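Local structure of IAA acetyltransferase (Bacillus cereus ATCC 14579, 1Y9K) at residues E27-T32 against S129-E134; A31-R36 against I64-V69; T39-A42 against S47-G50; K60-M65 against E88-Y93. The protein probably transfers an acetyl group from acetyl-CoA to an amine substrate, as an N-acetyltransferase of the GNAT family. One frame throughout, in Å; residues are numbered along the deposited sequence.

Contact 1: residues E27-T32 against S129-E134; sequences ERQIAT and SKHYEE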
# COMPACT_ATOMS: atom_id res chain seq x y z
N GLU A 27 1.97 -6.44 -13.46
CA GLU A 27 3.32 -5.89 -13.54
C GLU A 27 3.36 -4.55 -14.27
O GLU A 27 4.23 -3.72 -14.02
CB GLU A 27 4.27 -6.88 -14.20
CG GLU A 27 4.83 -7.91 -13.23
CD GLU A 27 5.96 -8.75 -13.82
OE1 GLU A 27 6.86 -8.19 -14.50
OE2 GLU A 27 5.95 -9.98 -13.60
N ARG A 28 2.41 -4.35 -15.18
CA ARG A 28 2.29 -3.09 -15.89
C ARG A 28 1.78 -1.96 -14.99
O ARG A 28 2.25 -0.83 -15.12
CB ARG A 28 1.42 -3.23 -17.15
CG ARG A 28 1.88 -2.32 -18.30
CD ARG A 28 1.78 -3.03 -19.65
NE ARG A 28 0.40 -3.14 -20.13
CZ ARG A 28 0.01 -3.86 -21.18
NH1 ARG A 28 0.90 -4.56 -21.89
NH2 ARG A 28 -1.27 -3.89 -21.53
N GLN A 29 0.83 -2.28 -14.10
CA GLN A 29 0.33 -1.34 -13.08
C GLN A 29 1.47 -0.89 -12.19
O GLN A 29 1.73 0.30 -12.06
CB GLN A 29 -0.72 -1.99 -12.16
CG GLN A 29 -1.93 -2.60 -12.82
CD GLN A 29 -2.98 -1.59 -13.19
OE1 GLN A 29 -3.37 -1.49 -14.34
NE2 GLN A 29 -3.45 -0.83 -12.20
N ILE A 30 2.14 -1.87 -11.58
CA ILE A 30 3.29 -1.64 -10.71
C ILE A 30 4.31 -0.71 -11.36
O ILE A 30 4.79 0.24 -10.73
CB ILE A 30 3.94 -2.99 -10.28
CG1 ILE A 30 2.97 -3.79 -9.40
CG2 ILE A 30 5.28 -2.77 -9.55
CD1 ILE A 30 3.34 -5.26 -9.27
N ALA A 31 4.62 -0.96 -12.64
CA ALA A 31 5.52 -0.11 -13.40
C ALA A 31 5.07 1.36 -13.47
O ALA A 31 5.90 2.25 -13.36
CB ALA A 31 5.75 -0.68 -14.80
N THR A 32 3.76 1.58 -13.63
CA THR A 32 3.20 2.94 -13.68
C THR A 32 3.60 3.80 -12.47
O THR A 32 4.03 4.95 -12.64
CB THR A 32 1.63 2.99 -13.97
OG1 THR A 32 0.85 2.44 -12.89
CG2 THR A 32 1.30 2.24 -15.27
N SER A 129 -12.38 -4.45 -11.83
CA SER A 129 -12.90 -5.02 -13.07
C SER A 129 -12.25 -4.33 -14.27
O SER A 129 -11.97 -4.97 -15.28
CB SER A 129 -14.42 -4.84 -13.12
OG SER A 129 -14.99 -4.91 -11.81
N LYS A 130 -12.01 -3.03 -14.12
CA LYS A 130 -11.48 -2.17 -15.16
C LYS A 130 -9.96 -2.29 -15.34
O LYS A 130 -9.46 -2.15 -16.46
CB LYS A 130 -11.83 -0.73 -14.84
CG LYS A 130 -12.38 0.05 -16.01
CD LYS A 130 -13.43 1.05 -15.54
CE LYS A 130 -14.74 0.35 -15.20
NZ LYS A 130 -15.69 1.31 -14.57
N HIS A 131 -9.24 -2.53 -14.25
CA HIS A 131 -7.78 -2.56 -14.27
C HIS A 131 -7.19 -3.95 -14.45
O HIS A 131 -6.01 -4.09 -14.76
CB HIS A 131 -7.21 -1.92 -13.00
CG HIS A 131 -7.28 -0.42 -13.00
ND1 HIS A 131 -8.47 0.26 -12.86
CD2 HIS A 131 -6.32 0.52 -13.12
CE1 HIS A 131 -8.23 1.56 -12.90
NE2 HIS A 131 -6.94 1.75 -13.05
N TYR A 132 -8.00 -4.98 -14.23
CA TYR A 132 -7.50 -6.35 -14.31
C TYR A 132 -8.40 -7.24 -15.15
O TYR A 132 -9.63 -7.22 -15.02
CB TYR A 132 -7.30 -6.94 -12.91
CG TYR A 132 -6.47 -6.07 -12.01
CD1 TYR A 132 -7.07 -5.19 -11.11
CD2 TYR A 132 -5.07 -6.11 -12.06
CE1 TYR A 132 -6.32 -4.38 -10.29
CE2 TYR A 132 -4.30 -5.30 -11.24
CZ TYR A 132 -4.93 -4.43 -10.35
OH TYR A 132 -4.18 -3.63 -9.53
N GLU A 133 -7.77 -8.01 -16.03
CA GLU A 133 -8.47 -8.98 -16.87
C GLU A 133 -9.24 -9.98 -15.99
O GLU A 133 -10.42 -10.24 -16.24
CB GLU A 133 -7.45 -9.71 -17.77
CG GLU A 133 -8.00 -10.26 -19.11
CD GLU A 133 -6.96 -11.10 -19.89
OE1 GLU A 133 -7.32 -11.71 -20.93
OE2 GLU A 133 -5.77 -11.15 -19.47
N GLU A 134 -8.59 -10.49 -14.95
CA GLU A 134 -9.16 -11.54 -14.12
C GLU A 134 -9.78 -11.05 -12.80
O GLU A 134 -9.17 -10.26 -12.06
CB GLU A 134 -8.12 -12.64 -13.83
CG GLU A 134 -8.70 -13.90 -13.18
CD GLU A 134 -9.71 -14.61 -14.07
OE1 GLU A 134 -9.27 -15.38 -14.97
OE2 GLU A 134 -10.94 -14.42 -13.88
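Gln-29 meets His-131 and Tyr-132 where the first turn of helix 27-36 faces the end of helix 127-131. Its amide points at the imidazole edge. Gln-29 NE2 lies 3.3 Å from His-131 CD2, close to the ring plane. The amide and imidazole planes stand nearly perpendicular, 85° apart. The amide end comes here because the Gln-29 chain bends at its second torsion, with chi2 -81°. No polar bond is formed with His-131. The amide meets the ring by van der Waals contact, through NE2 and CD2. The ring is held from its own helix. His-131 ND1 is hydrogen-bonded to Tyr-127 O, and the His-131 and Tyr-127 rings stack.

In the GNAT fold, helix 27-36 is one of the helices that follow the first strand. Here the contact joins it to a late part of the chain, near the protein surface. Tyr-132 is the first residue after helix 127-131 to leave helical backbone angles. Its ring reaches back beside the aliphatic part of Gln-29, with Tyr-132 CE2 3.9 Å from Gln-29 CG. The ring and amide planes are 53° apart, and the approach is oblique. Tyr-132 OH is hydrogen-bonded to Asp-24 OD1, which holds the far end of the ring near the loop that leads into helix 27-36. Pro-25 and Ser-26 of this loop also touch the ring.

Contact 2: residues A31-R36 against I64-V69; sequences ATYVQR and IMNIAV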
# COMPACT_ATOMS: atom_id res chain seq x y z
N ALA A 31 4.62 -0.96 -12.64
CA ALA A 31 5.52 -0.11 -13.40
C ALA A 31 5.07 1.36 -13.47
O ALA A 31 5.90 2.25 -13.36
CB ALA A 31 5.75 -0.68 -14.80
N THR A 32 3.76 1.58 -13.63
CA THR A 32 3.20 2.94 -13.68
C THR A 32 3.60 3.80 -12.47
O THR A 32 4.03 4.95 -12.64
CB THR A 32 1.63 2.99 -13.97
OG1 THR A 32 0.85 2.44 -12.89
CG2 THR A 32 1.30 2.24 -15.27
N TYR A 33 3.54 3.24 -11.26
CA TYR A 33 3.87 4.04 -10.07
C TYR A 33 5.28 3.92 -9.48
O TYR A 33 5.71 4.81 -8.73
CB TYR A 33 2.81 3.87 -8.98
CG TYR A 33 2.45 2.46 -8.58
CD1 TYR A 33 3.21 1.76 -7.64
CD2 TYR A 33 1.30 1.85 -9.09
CE1 TYR A 33 2.85 0.48 -7.24
CE2 TYR A 33 0.93 0.57 -8.69
CZ TYR A 33 1.70 -0.11 -7.77
OH TYR A 33 1.34 -1.37 -7.38
N VAL A 34 6.01 2.85 -9.78
CA VAL A 34 7.36 2.72 -9.23
C VAL A 34 8.32 3.70 -9.89
O VAL A 34 9.15 4.29 -9.21
CB VAL A 34 7.92 1.25 -9.24
CG1 VAL A 34 7.04 0.32 -8.39
CG2 VAL A 34 8.05 0.71 -10.66
N GLN A 35 8.16 3.92 -11.20
CA GLN A 35 8.95 4.90 -11.95
C GLN A 35 8.84 6.29 -11.33
O GLN A 35 9.84 7.01 -11.20
CB GLN A 35 8.49 4.94 -13.41
CG GLN A 35 9.54 5.45 -14.42
CD GLN A 35 9.81 6.98 -14.37
OE1 GLN A 35 10.97 7.42 -14.50
NE2 GLN A 35 8.75 7.78 -14.19
N ARG A 36 7.61 6.66 -10.95
CA ARG A 36 7.31 8.02 -10.48
C ARG A 36 7.41 8.18 -8.96
O ARG A 36 7.51 9.29 -8.46
CB ARG A 36 5.92 8.45 -10.96
CG ARG A 36 5.84 8.82 -12.44
CD ARG A 36 4.42 9.29 -12.80
NE ARG A 36 3.95 10.33 -11.88
CZ ARG A 36 2.69 10.47 -11.45
NH1 ARG A 36 1.72 9.65 -11.85
NH2 ARG A 36 2.41 11.46 -10.60
N ILE A 64 -0.24 5.91 -0.72
CA ILE A 64 0.32 4.56 -0.67
C ILE A 64 -0.27 3.72 -1.81
O ILE A 64 -1.41 3.26 -1.73
CB ILE A 64 0.10 3.88 0.69
CG1 ILE A 64 0.67 4.76 1.81
CG2 ILE A 64 0.77 2.52 0.70
CD1 ILE A 64 0.16 4.45 3.21
N MSE A 65 0.51 3.56 -2.88
CA MSE A 65 0.03 2.92 -4.11
C MSE A 65 0.05 1.41 -4.02
O MSE A 65 -0.64 0.71 -4.77
CB MSE A 65 0.87 3.35 -5.32
CG MSE A 65 0.76 4.84 -5.68
SE MSE A 65 -0.93 5.46 -5.89
CE MSE A 65 -1.53 4.43 -7.21
N ASN A 66 0.87 0.92 -3.11
CA ASN A 66 1.07 -0.50 -2.91
C ASN A 66 1.68 -0.67 -1.54
O ASN A 66 2.59 0.07 -1.17
CB ASN A 66 2.00 -1.09 -3.99
CG ASN A 66 1.98 -2.61 -4.03
OD1 ASN A 66 2.15 -3.27 -3.01
ND2 ASN A 66 1.80 -3.16 -5.22
N ILE A 67 1.13 -1.60 -0.77
CA ILE A 67 1.70 -2.01 0.50
C ILE A 67 1.50 -3.53 0.61
O ILE A 67 0.42 -4.04 0.34
CB ILE A 67 1.11 -1.21 1.70
CG1 ILE A 67 1.73 -1.67 3.03
CG2 ILE A 67 -0.42 -1.26 1.73
CD1 ILE A 67 1.67 -0.62 4.12
N ALA A 68 2.57 -4.25 0.96
CA ALA A 68 2.54 -5.71 0.96
C ALA A 68 3.45 -6.27 2.02
O ALA A 68 4.53 -5.73 2.26
CB ALA A 68 2.92 -6.27 -0.43
N VAL A 69 2.99 -7.35 2.64
CA VAL A 69 3.72 -8.11 3.63
C VAL A 69 3.74 -9.57 3.15
O VAL A 69 2.75 -10.04 2.57
CB VAL A 69 3.07 -7.98 5.04
CG1 VAL A 69 3.73 -8.90 6.06
CG2 VAL A 69 3.11 -6.52 5.53
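Tyr-33 OH is gripped by two groups, Asn-66 ND2 and Asp-24 OD2. Asn-66 ND2 donates to Tyr-33 OH over 2.8 Å. The bond is almost straight, with an N-H...O angle of 173°. The hydroxyl lies in the plane of the Asn-66 amide, and ND2 approaches the phenol at its edge, in the ring plane. Ring and amide planes are still turned 49° from each other. Since it accepts from the amide, the hydroxyl probably donates to the Asp-24 carboxylate. Asn-66 ND2 also bonds to Leu-20 O of helix 17-23. This second bond should help to fix the amide's rotation. Tyr-33 and Asn-66 are both buried, so the bonds satisfy polar atoms in the interior.

Strand 61-69 is a central strand of the GNAT sheet, and helix 27-36 packs on it here. Met-65 and Asn-66 both make backbone bonds with Val-53 of the neighbouring strand, and Met-65 has near-helical backbone angles. This is consistent with the beta bulge that GNAT proteins commonly have in this strand. Both side chains point toward the helix.

Met-65 is a selenomethionine. Its CB sits over one face of the Tyr-33 ring, 3.8 Å from the centroid, in a CH-pi contact. It is offset toward the CD1 side, with Tyr-33 CD1 to Met-65 CB at 3.7 Å. Tyr-33 has its CG between the backbone N and the carbonyl carbon (chi1 52°), which swings the ring across the strand. Asn-66 CB lies obliquely against the ring, 3.7 Å from Tyr-33 CE1.

Contact 3: residues T39-A42 against S47-G50; sequences TYVA and SVIG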
# COMPACT_ATOMS: atom_id res chain seq x y z
N THR A 39 9.91 3.90 -3.13
CA THR A 39 9.71 2.55 -2.61
C THR A 39 10.57 2.29 -1.37
O THR A 39 11.77 2.52 -1.38
CB THR A 39 10.02 1.49 -3.68
OG1 THR A 39 9.36 1.82 -4.90
CG2 THR A 39 9.59 0.11 -3.21
N TYR A 40 9.92 1.82 -0.31
CA TYR A 40 10.61 1.44 0.92
C TYR A 40 10.36 -0.03 1.21
O TYR A 40 9.26 -0.53 1.00
CB TYR A 40 10.15 2.32 2.09
CG TYR A 40 10.36 3.80 1.86
CD1 TYR A 40 9.57 4.49 0.92
CD2 TYR A 40 11.33 4.51 2.56
CE1 TYR A 40 9.75 5.85 0.68
CE2 TYR A 40 11.52 5.87 2.33
CZ TYR A 40 10.73 6.53 1.38
OH TYR A 40 10.91 7.88 1.13
N VAL A 41 11.39 -0.75 1.65
CA VAL A 41 11.22 -2.16 1.99
C VAL A 41 11.44 -2.45 3.47
O VAL A 41 12.17 -1.74 4.15
CB VAL A 41 12.08 -3.11 1.10
CG1 VAL A 41 11.72 -2.96 -0.37
CG2 VAL A 41 13.59 -2.89 1.33
N ALA A 42 10.77 -3.50 3.97
CA ALA A 42 11.00 -4.02 5.31
C ALA A 42 11.84 -5.30 5.23
O ALA A 42 11.55 -6.19 4.41
CB ALA A 42 9.68 -4.28 6.01
N SER A 47 15.83 -11.45 4.92
CA SER A 47 15.13 -11.21 3.65
C SER A 47 14.15 -10.04 3.67
O SER A 47 13.70 -9.61 4.73
CB SER A 47 14.43 -12.49 3.16
OG SER A 47 13.23 -12.74 3.89
N VAL A 48 13.85 -9.51 2.48
CA VAL A 48 12.79 -8.52 2.28
C VAL A 48 11.39 -9.15 2.41
O VAL A 48 11.00 -9.99 1.60
CB VAL A 48 12.92 -7.80 0.92
CG1 VAL A 48 11.69 -6.91 0.64
CG2 VAL A 48 14.21 -6.98 0.89
N ILE A 49 10.65 -8.71 3.43
CA ILE A 49 9.36 -9.32 3.79
C ILE A 49 8.17 -8.34 3.80
O ILE A 49 7.02 -8.72 4.06
CB ILE A 49 9.47 -10.08 5.15
CG1 ILE A 49 10.17 -9.24 6.22
CG2 ILE A 49 10.21 -11.40 4.97
CD1 ILE A 49 9.38 -8.06 6.76
N GLY A 50 8.45 -7.07 3.51
CA GLY A 50 7.45 -6.03 3.45
C GLY A 50 7.87 -4.95 2.47
O GLY A 50 9.06 -4.80 2.17
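Ala-42 and the pair Ile-49 and Gly-50 carry the backbone bonds. Ala-42 N donates to Gly-50 O over 2.8 Å, at 171°. In return Ala-42 O accepts from Ile-49 N over 2.8 Å, at 161°. A weak bond from Gly-50 N, 3.3 Å long, reaches the same Ala-42 O.

Two residues therefore face one, which makes a classic beta bulge. It lies in the antiparallel hairpin of strands 38-43 and 48-56, part of the GNAT sheet. Ala-42 and Gly-50 form the hydrogen-bonded pair.

CA-H...O contacts flank these bonds. Val-48 CA approaches Ala-42 O at 3.4 Å, and Val-41 CA approaches Gly-50 O at the same distance.

The apolar contacts fall into two groups. Val-41 and Val-48 cross at about a right angle, with Val-41 CB 3.8 Å from Val-48 CG1. The Val-48 torsion, with CG1 anti to the backbone N (chi1 172°), places this methyl against Val-41 CB and near Ala-42 O. Ile-49 starts away from the partner strand, but its chain curls back and CD1 comes 3.9 Å from Ala-42 CB. Leu-82 of helix 78-92 touches Ala-42, and Ile-78 of the same helix touches Ile-49.

Contact 4: residues K60-M65 against E88-Y93; sequences KTMEIM and ETAKGY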
# COMPACT_ATOMS: atom_id res chain seq x y z
N LYS A 60 0.50 18.60 -2.19
CA LYS A 60 0.77 18.31 -0.77
C LYS A 60 0.20 16.95 -0.33
O LYS A 60 0.00 16.70 0.87
CB LYS A 60 0.26 19.46 0.14
CG LYS A 60 0.97 20.82 -0.03
CD LYS A 60 2.43 20.70 0.39
CE LYS A 60 3.28 21.91 -0.02
NZ LYS A 60 4.69 21.47 -0.30
N THR A 61 -0.03 16.09 -1.32
CA THR A 61 -0.65 14.79 -1.12
C THR A 61 0.24 13.65 -1.62
O THR A 61 0.71 13.67 -2.76
CB THR A 61 -2.03 14.72 -1.82
OG1 THR A 61 -2.83 15.84 -1.43
CG2 THR A 61 -2.77 13.44 -1.47
N MSE A 62 0.46 12.66 -0.75
CA MSE A 62 0.99 11.37 -1.18
C MSE A 62 -0.06 10.26 -1.03
O MSE A 62 -0.97 10.35 -0.19
CB MSE A 62 2.30 11.02 -0.45
CG MSE A 62 3.51 11.88 -0.92
SE MSE A 62 5.18 11.46 -0.34
CE MSE A 62 5.02 11.31 1.39
N GLU A 63 0.07 9.23 -1.86
CA GLU A 63 -0.74 8.05 -1.74
C GLU A 63 0.13 6.80 -1.63
O GLU A 63 1.10 6.66 -2.38
CB GLU A 63 -1.66 7.91 -2.94
CG GLU A 63 -2.63 6.74 -2.79
CD GLU A 63 -3.71 6.72 -3.84
OE1 GLU A 63 -3.95 7.76 -4.51
OE2 GLU A 63 -4.34 5.65 -3.99
N ILE A 64 -0.24 5.91 -0.72
CA ILE A 64 0.32 4.56 -0.67
C ILE A 64 -0.27 3.72 -1.81
O ILE A 64 -1.41 3.26 -1.73
CB ILE A 64 0.10 3.88 0.69
CG1 ILE A 64 0.67 4.76 1.81
CG2 ILE A 64 0.77 2.52 0.70
CD1 ILE A 64 0.16 4.45 3.21
N MSE A 65 0.51 3.56 -2.88
CA MSE A 65 0.03 2.92 -4.11
C MSE A 65 0.05 1.41 -4.02
O MSE A 65 -0.64 0.71 -4.77
CB MSE A 65 0.87 3.35 -5.32
CG MSE A 65 0.76 4.84 -5.68
SE MSE A 65 -0.93 5.46 -5.89
CE MSE A 65 -1.53 4.43 -7.21
N GLU A 88 5.25 8.86 8.59
CA GLU A 88 6.43 9.64 8.97
C GLU A 88 7.23 10.14 7.76
O GLU A 88 7.71 11.26 7.75
CB GLU A 88 7.34 8.86 9.93
CG GLU A 88 6.77 8.76 11.35
CD GLU A 88 6.19 10.08 11.86
OE1 GLU A 88 6.97 11.04 12.05
OE2 GLU A 88 4.95 10.15 12.06
N THR A 89 7.35 9.29 6.75
CA THR A 89 8.04 9.66 5.52
C THR A 89 7.31 10.79 4.81
O THR A 89 7.93 11.71 4.29
CB THR A 89 8.19 8.44 4.61
OG1 THR A 89 8.93 7.43 5.31
CG2 THR A 89 8.91 8.79 3.32
N ALA A 90 5.98 10.72 4.82
CA ALA A 90 5.12 11.69 4.16
C ALA A 90 5.13 13.07 4.83
O ALA A 90 5.11 14.09 4.14
CB ALA A 90 3.68 11.13 4.05
N LYS A 91 5.13 13.09 6.16
CA LYS A 91 5.33 14.32 6.92
C LYS A 91 6.68 14.93 6.54
O LYS A 91 6.76 16.11 6.20
CB LYS A 91 5.30 14.06 8.43
CG LYS A 91 3.94 13.71 8.99
CD LYS A 91 4.05 13.28 10.44
CE LYS A 91 2.67 13.02 11.05
NZ LYS A 91 2.76 12.12 12.25
N GLY A 92 7.71 14.09 6.60
CA GLY A 92 9.08 14.47 6.22
C GLY A 92 9.18 15.21 4.90
O GLY A 92 9.96 16.15 4.79
N TYR A 93 8.39 14.79 3.92
CA TYR A 93 8.38 15.43 2.60
C TYR A 93 7.55 16.72 2.52
O TYR A 93 7.47 17.36 1.47
CB TYR A 93 7.99 14.43 1.50
CG TYR A 93 9.15 13.56 1.07
CD1 TYR A 93 9.25 12.23 1.50
CD2 TYR A 93 10.17 14.07 0.26
CE1 TYR A 93 10.33 11.43 1.12
CE2 TYR A 93 11.26 13.28 -0.13
CZ TYR A 93 11.33 11.96 0.31
OH TYR A 93 12.39 11.16 -0.07
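The Tyr-93 ring meets the selenium of Met-62 obliquely. Met-62, a selenomethionine, places SE 5.3 Å from the centroid of the Tyr-93 ring. It stands 45° off the ring normal, so this Met-aromatic contact is neither over the face nor at the edge. The edge is met from within the helix segment. Thr-89 CG2 lies in the ring plane, 3.7 Å from Tyr-93 CE1. Tyr-40 and Leu-38 of strand 38-43 also touch the ring.

Met-62 points from its strand toward the helix. The chain runs extended to SE, with chi2 -172°, and then bends at the last torsion. This bend directs the methyl CE at Ala-90. The model is too tight there for the position of CE to be trusted. Its approach to Tyr-93 CB, roughly 4.3 Å from Met-62 CE, is therefore only approximate. Leu-54, Met-95 and Leu-98 also touch Met-62.

Thr-89 OG1 is bonded to His-85 O and to Tyr-52 OH. Lys-91, which points away from the strand, forms a salt bridge to Glu-88, with Lys-91 NZ 3.0 Å from Glu-88 OE2 on its syn lone pair.

The contact packs the last turn of helix 78-92 on the start of strand 61-69. With strand 97-103, which runs parallel to strand 61-69, these elements form a beta-alpha-beta unit. In GNAT enzymes the corresponding unit carries the acetyl-CoA binding loop at the start of its helix.

Overall arrangement
Contacts 1 and 2 share helix 27-36, with centres 12 Å apart. Asp-24 links them through separate carboxylate oxygens, OD1 for Tyr-132 of contact 1 and OD2 for Tyr-33 of contact 2. Contact 2 shares strand 61-69 with contact 4, 13 Å away between centres. That strand therefore meets two different helices, 27-36 and 78-92. Contact 3 is local to the hairpin of strands 38-43 and 48-56, which comes between the two segments of contact 2 in the chain. Both of its segments precede those of contact 4, and Tyr-40 touches Thr-89 and Tyr-93. Contact 1 spans the longest stretch of sequence. Contacts 2, 3 and 4 reach one mixed sheet, the core of the GNAT fold.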